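Local coordinates for protein xylooligosaccharide oxidase (Myceliophthora thermophila, PDB 5L6G) that oxidises the C1 hydroxyl of xylooligosaccharides and some other sugars to lactones, passing the electrons through a bicovalently bound FAD to oxygen to form hydrogen peroxide, at residues A[26-31]-A[61-66]; A[102-107]-A[485-490]. One frame throughout, in Å; residues are numbered along the deposited sequence.

Both contacts lie on the same side of the molecule, in and beside the FAD-binding part of this oxidase, with centres about 15 Å apart. Along the chain they come in series: interaction 1 joins helix 26-33 to strand 63-65, whereas interaction 2 joins the loop before strand 108-111 to a loop near the C-terminus, after helix 470-480. Strands 63-65 and 108-111 are parallel neighbours in one small mixed sheet, and the two contacts meet beside that pairing, Ala62 N lying 2.7 Å from His107 O in a probable hydrogen bond. The N-terminal helix and the C-terminal berberine-like region are thus both fastened to the FAD-binding PCMH-type fold.

Interaction 1 of 2, residues A[26-31]-A[61-66]; sequences AIDECL and PAAIAK
Helix 26-31 and strand 63-65 run nearly parallel, their short axes 9.2 Å apart at 21°, and Asp28 and Ala63 face each other in register. The small side chain of Ala63 is the meeting point. Its CB points at the helix and receives Ile27 CG2 at 3.9 Å, Leu31 CD1 at 4.3 Å and the carboxylate oxygen OD1 of Asp28 at 3.6 Å. Ile27 and Leu31 are one helical turn apart, so two branched side chains reach the same methyl. In Ile27, CG1 stands anti to the backbone N (chi1 -171°), and the other branch, CG2, does the touching; it also approaches Ala62 CB. Behind the contact, Ile27 and Leu31 both pack on Cys79 of helix 70-83, the residue that forms a disulfide with Cys30, while Leu31 and Ala63 share Leu108 of the adjoining strand. The N-terminal helix is therefore both packed and covalently tied to the helix-and-sheet layer of the FAD-binding domain.

At the border of this apolar patch the polar link is made through water. One water donates to Asp28 OD2 and, at 2.6 Å, to Ala62 O; a second donates to Asp28 OD1 at 2.6 Å and reaches the same carbonyl at 3.2 Å. Each carboxylate oxygen thus has its own bridge to one backbone oxygen. OD2 also accepts a hydrogen bond from Ala25 N, just before the helix. The carbonyl oxygen and the presumably ionised carboxylate are both acceptors, so the two waters supply the hydrogens that join them. The chemistry implies a contact held by methyl packing and the nearby disulfide, with hydration joining its polar rim.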
loop_
_atom_site.group_PDB
_atom_site.type_symbol
_atom_site.label_atom_id
_atom_site.label_comp_id
_atom_site.label_asym_id
_atom_site.label_seq_id
_atom_site.Cartn_x
_atom_site.Cartn_y
_atom_site.Cartn_z
ATOM N N ALA A 26 -13.550 22.520 -21.724
ATOM C CA ALA A 26 -12.323 22.504 -22.528
ATOM C C ALA A 26 -11.569 21.161 -22.424
ATOM O O ALA A 26 -11.044 20.659 -23.409
ATOM C CB ALA A 26 -11.427 23.659 -22.123
ATOM N N ILE A 27 -11.546 20.557 -21.251
ATOM C CA ILE A 27 -10.821 19.279 -21.087
ATOM C C ILE A 27 -11.484 18.193 -21.946
ATOM O O ILE A 27 -10.814 17.347 -22.518
ATOM C CB ILE A 27 -10.729 18.835 -19.618
ATOM C CG1 ILE A 27 -9.788 17.640 -19.447
ATOM C CG2 ILE A 27 -12.105 18.456 -19.068
ATOM C CD1 ILE A 27 -8.374 17.868 -19.938
ATOM N N ASP A 28 -12.806 18.253 -22.063
ATOM C CA ASP A 28 -13.551 17.235 -22.812
ATOM C C ASP A 28 -13.282 17.363 -24.292
ATOM O O ASP A 28 -13.030 16.385 -24.982
ATOM C CB ASP A 28 -15.035 17.363 -22.521
ATOM C CG ASP A 28 -15.326 17.312 -21.060
ATOM O OD1 ASP A 28 -15.156 16.226 -20.468
ATOM O OD2 ASP A 28 -15.687 18.369 -20.485
ATOM N N GLU A 29 -13.322 18.598 -24.766
ATOM C CA GLU A 29 -13.022 18.892 -26.147
ATOM C C GLU A 29 -11.581 18.541 -26.491
ATOM O O GLU A 29 -11.317 18.047 -27.577
ATOM C CB GLU A 29 -13.281 20.364 -26.433
ATOM C CG GLU A 29 -14.734 20.770 -26.295
ATOM C CD GLU A 29 -15.696 19.822 -27.013
ATOM O OE1 GLU A 29 -15.471 19.507 -28.213
ATOM O OE2 GLU A 29 -16.683 19.387 -26.358
ATOM N N CYS A 30 -10.652 18.810 -25.580
ATOM C CA CYS A 30 -9.241 18.478 -25.836
ATOM C C CYS A 30 -9.084 16.964 -26.032
ATOM O O CYS A 30 -8.451 16.494 -26.978
ATOM C CB CYS A 30 -8.346 18.921 -24.678
ATOM S SG CYS A 30 -6.602 18.769 -25.096
ATOM N N LEU A 31 -9.676 16.208 -25.128
ATOM C CA LEU A 31 -9.565 14.751 -25.179
ATOM C C LEU A 31 -10.206 14.181 -26.444
ATOM O O LEU A 31 -9.671 13.249 -27.061
ATOM C CB LEU A 31 -10.201 14.151 -23.927
ATOM C CG LEU A 31 -9.474 14.458 -22.610
ATOM C CD1 LEU A 31 -10.336 14.053 -21.419
ATOM C CD2 LEU A 31 -8.120 13.760 -22.529
ATOM N N PRO A 61 -14.670 14.060 -10.741
ATOM C CA PRO A 61 -13.634 14.452 -11.682
ATOM C C PRO A 61 -14.113 15.473 -12.684
ATOM O O PRO A 61 -15.301 15.530 -13.011
ATOM C CB PRO A 61 -13.314 13.139 -12.417
ATOM C CG PRO A 61 -13.647 12.086 -11.420
ATOM C CD PRO A 61 -14.897 12.604 -10.789
ATOM N N ALA A 62 -13.181 16.269 -13.183
ATOM C CA ALA A 62 -13.451 17.095 -14.360
ATOM C C ALA A 62 -13.847 16.217 -15.549
ATOM O O ALA A 62 -14.739 16.550 -16.330
ATOM C CB ALA A 62 -12.221 17.915 -14.691
ATOM N N ALA A 63 -13.155 15.092 -15.677
ATOM C CA ALA A 63 -13.372 14.171 -16.777
ATOM C C ALA A 63 -12.600 12.908 -16.474
ATOM O O ALA A 63 -11.732 12.889 -15.605
ATOM C CB ALA A 63 -12.897 14.767 -18.092
ATOM N N ILE A 64 -12.946 11.840 -17.170
ATOM C CA ILE A 64 -12.287 10.550 -16.958
ATOM C C ILE A 64 -11.809 10.021 -18.292
ATOM O O ILE A 64 -12.621 9.668 -19.152
ATOM C CB ILE A 64 -13.247 9.534 -16.302
ATOM C CG1 ILE A 64 -13.715 10.055 -14.947
ATOM C CG2 ILE A 64 -12.547 8.183 -16.170
ATOM C CD1 ILE A 64 -14.746 9.175 -14.260
ATOM N N ALA A 65 -10.495 10.024 -18.476
ATOM C CA ALA A 65 -9.886 9.434 -19.654
ATOM C C ALA A 65 -9.806 7.936 -19.401
ATOM O O ALA A 65 -9.560 7.500 -18.288
ATOM C CB ALA A 65 -8.502 10.022 -19.897
ATOM N N LYS A 66 -10.005 7.167 -20.457
ATOM C CA LYS A 66 -10.087 5.729 -20.369
ATOM C C LYS A 66 -9.043 5.118 -21.333
ATOM O O LYS A 66 -9.393 4.495 -22.325
ATOM C CB LYS A 66 -11.517 5.348 -20.724
ATOM C CG LYS A 66 -11.897 3.915 -20.503
ATOM C CD LYS A 66 -13.382 3.714 -20.810
ATOM C CE LYS A 66 -13.731 3.901 -22.276
ATOM N NZ LYS A 66 -15.126 3.445 -22.530
HETATM O O HOH W 1 -15.564 18.654 -17.676
HETATM O O HOH W 2 -16.493 15.032 -18.540
#

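Interaction 2 of 2, residues A[102-107]-A[485-490]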
loop_
_atom_site.group_PDB
_atom_site.type_symbol
_atom_site.label_atom_id
_atom_site.label_comp_id
_atom_site.label_asym_id
_atom_site.label_seq_id
_atom_site.Cartn_x
_atom_site.Cartn_y
_atom_site.Cartn_z
ATOM N N GLY A 102 -8.054 12.387 -7.377
ATOM C CA GLY A 102 -7.419 13.686 -7.247
ATOM C C GLY A 102 -7.508 14.237 -5.842
ATOM O O GLY A 102 -6.916 15.275 -5.555
ATOM N N GLY A 103 -8.289 13.586 -4.978
ATOM C CA GLY A 103 -8.399 13.998 -3.575
ATOM C C GLY A 103 -9.189 15.292 -3.375
ATOM O O GLY A 103 -9.190 15.862 -2.291
ATOM N N GLU A 104 -9.863 15.732 -4.428
ATOM C CA GLU A 104 -10.715 16.923 -4.430
ATOM C C GLU A 104 -11.408 16.840 -5.775
ATOM O O GLU A 104 -10.996 16.025 -6.628
ATOM C CB GLU A 104 -9.897 18.221 -4.315
ATOM C CG GLU A 104 -8.771 18.328 -5.337
ATOM C CD GLU A 104 -7.873 19.549 -5.163
ATOM O OE1 GLU A 104 -7.963 20.225 -4.130
ATOM O OE2 GLU A 104 -7.059 19.832 -6.060
ATOM N N ASP A 105 -12.419 17.683 -5.982
ATOM C CA ASP A 105 -13.174 17.690 -7.232
ATOM C C ASP A 105 -12.339 18.336 -8.319
ATOM O O ASP A 105 -11.431 19.104 -8.028
ATOM C CB ASP A 105 -14.477 18.496 -7.100
ATOM C CG ASP A 105 -15.473 17.867 -6.159
ATOM O OD1 ASP A 105 -15.438 16.631 -5.954
ATOM O OD2 ASP A 105 -16.324 18.623 -5.623
ATOM N N GLY A 106 -12.654 18.030 -9.567
ATOM C CA GLY A 106 -12.202 18.842 -10.685
ATOM C C GLY A 106 -10.882 18.487 -11.345
ATOM O O GLY A 106 -10.370 19.294 -12.107
ATOM N N HIS A 107 -10.334 17.300 -11.072
ATOM C CA HIS A 107 -9.131 16.840 -11.791
ATOM C C HIS A 107 -9.542 15.948 -12.934
ATOM O O HIS A 107 -10.618 15.345 -12.917
ATOM C CB HIS A 107 -8.225 16.000 -10.890
ATOM C CG HIS A 107 -7.625 16.758 -9.755
ATOM N ND1 HIS A 107 -6.426 16.394 -9.176
ATOM C CD2 HIS A 107 -8.034 17.879 -9.116
ATOM C CE1 HIS A 107 -6.147 17.238 -8.198
ATOM N NE2 HIS A 107 -7.108 18.146 -8.139
ATOM N N LEU A 485 1.361 19.338 -12.203
ATOM C CA LEU A 485 0.243 18.785 -12.940
ATOM C C LEU A 485 -0.410 17.631 -12.192
ATOM O O LEU A 485 -1.637 17.488 -12.211
ATOM C CB LEU A 485 0.682 18.306 -14.325
ATOM C CG LEU A 485 -0.469 17.796 -15.187
ATOM C CD1 LEU A 485 -1.355 18.955 -15.590
ATOM C CD2 LEU A 485 0.039 17.093 -16.428
ATOM N N PHE A 486 0.409 16.811 -11.542
ATOM C CA PHE A 486 -0.086 15.626 -10.835
ATOM C C PHE A 486 -0.438 15.888 -9.372
ATOM O O PHE A 486 -0.400 14.983 -8.551
ATOM C CB PHE A 486 0.940 14.501 -10.956
ATOM C CG PHE A 486 1.240 14.128 -12.380
ATOM C CD1 PHE A 486 0.225 13.667 -13.211
ATOM C CD2 PHE A 486 2.517 14.235 -12.889
ATOM C CE1 PHE A 486 0.483 13.305 -14.533
ATOM C CE2 PHE A 486 2.784 13.887 -14.203
ATOM C CZ PHE A 486 1.770 13.420 -15.026
ATOM N N TYR A 487 -0.844 17.117 -9.088
ATOM C CA TYR A 487 -1.143 17.566 -7.747
ATOM C C TYR A 487 -2.245 16.743 -7.119
ATOM O O TYR A 487 -3.211 16.379 -7.770
ATOM C CB TYR A 487 -1.570 19.050 -7.770
ATOM C CG TYR A 487 -2.099 19.503 -6.439
ATOM C CD1 TYR A 487 -1.232 19.883 -5.435
ATOM C CD2 TYR A 487 -3.468 19.457 -6.151
ATOM C CE1 TYR A 487 -1.699 20.269 -4.198
ATOM C CE2 TYR A 487 -3.947 19.845 -4.914
ATOM C CZ TYR A 487 -3.053 20.230 -3.930
ATOM O OH TYR A 487 -3.492 20.606 -2.678
ATOM N N TYR A 488 -2.066 16.444 -5.841
ATOM C CA TYR A 488 -3.146 16.053 -4.971
ATOM C C TYR A 488 -2.783 16.614 -3.602
ATOM O O TYR A 488 -1.664 17.071 -3.426
ATOM C CB TYR A 488 -3.391 14.553 -4.962
ATOM C CG TYR A 488 -2.233 13.677 -4.561
ATOM C CD1 TYR A 488 -1.274 13.291 -5.490
ATOM C CD2 TYR A 488 -2.143 13.181 -3.287
ATOM C CE1 TYR A 488 -0.231 12.428 -5.142
ATOM C CE2 TYR A 488 -1.104 12.333 -2.927
ATOM C CZ TYR A 488 -0.149 11.967 -3.856
ATOM O OH TYR A 488 0.855 11.089 -3.466
ATOM N N PRO A 489 -3.731 16.627 -2.658
ATOM C CA PRO A 489 -3.511 17.416 -1.430
ATOM C C PRO A 489 -2.356 16.970 -0.532
ATOM O O PRO A 489 -1.927 17.736 0.317
ATOM C CB PRO A 489 -4.853 17.300 -0.714
ATOM C CG PRO A 489 -5.833 17.210 -1.853
ATOM C CD PRO A 489 -5.156 16.266 -2.801
ATOM N N GLN A 490 -1.851 15.751 -0.730
ATOM C CA GLN A 490 -0.637 15.321 -0.047
ATOM C C GLN A 490 0.518 15.027 -0.987
ATOM O O GLN A 490 1.423 14.259 -0.644
ATOM C CB GLN A 490 -0.936 14.131 0.858
ATOM C CG GLN A 490 -1.939 14.490 1.949
ATOM C CD GLN A 490 -2.229 13.346 2.889
ATOM O OE1 GLN A 490 -2.041 12.180 2.545
ATOM N NE2 GLN A 490 -2.716 13.666 4.077
HETATM O O HOH W 3 -6.084 21.157 -2.623
#
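Tyr487 lays the edge of its ring against Glu104 and His107, joining a glycine-rich loop of the PCMH-type FAD-binding fold to the berberine-like C-terminal region. Glu104 OE2 sits near the ring plane, 3.3 Å from Tyr487 CE2, with carboxylate and ring planes 43° apart. His107 CE1 comes to the same edge, 4.0 Å from Tyr487 CD2, and also lies 3.1 Å from Tyr487 O, which is near the imidazole plane. Beside them, Pro489 CD packs 3.4 Å from Gly102 O and its CG close to Gly103 O. Both glycines have positive phi, and the proline ring lies directly against their backbone.

His107 is held from both nitrogens: NE2 donates to Glu104 OE2 within the first shell at 2.7 Å, a nearly straight bond (163°) to the anti lone pair, and from the second shell Asn88 OD1 bonds ND1. Asn88 ND2 in turn donates to Tyr487 O, bracing both partners. Tyr488 turns its ring away toward Phe99 and the FAD, its hydroxyl bonded to Ser215. At the outer end, a water bridges the segments, 2.6 Å from Glu104 OE1 and 2.7 Å from Tyr487 OH.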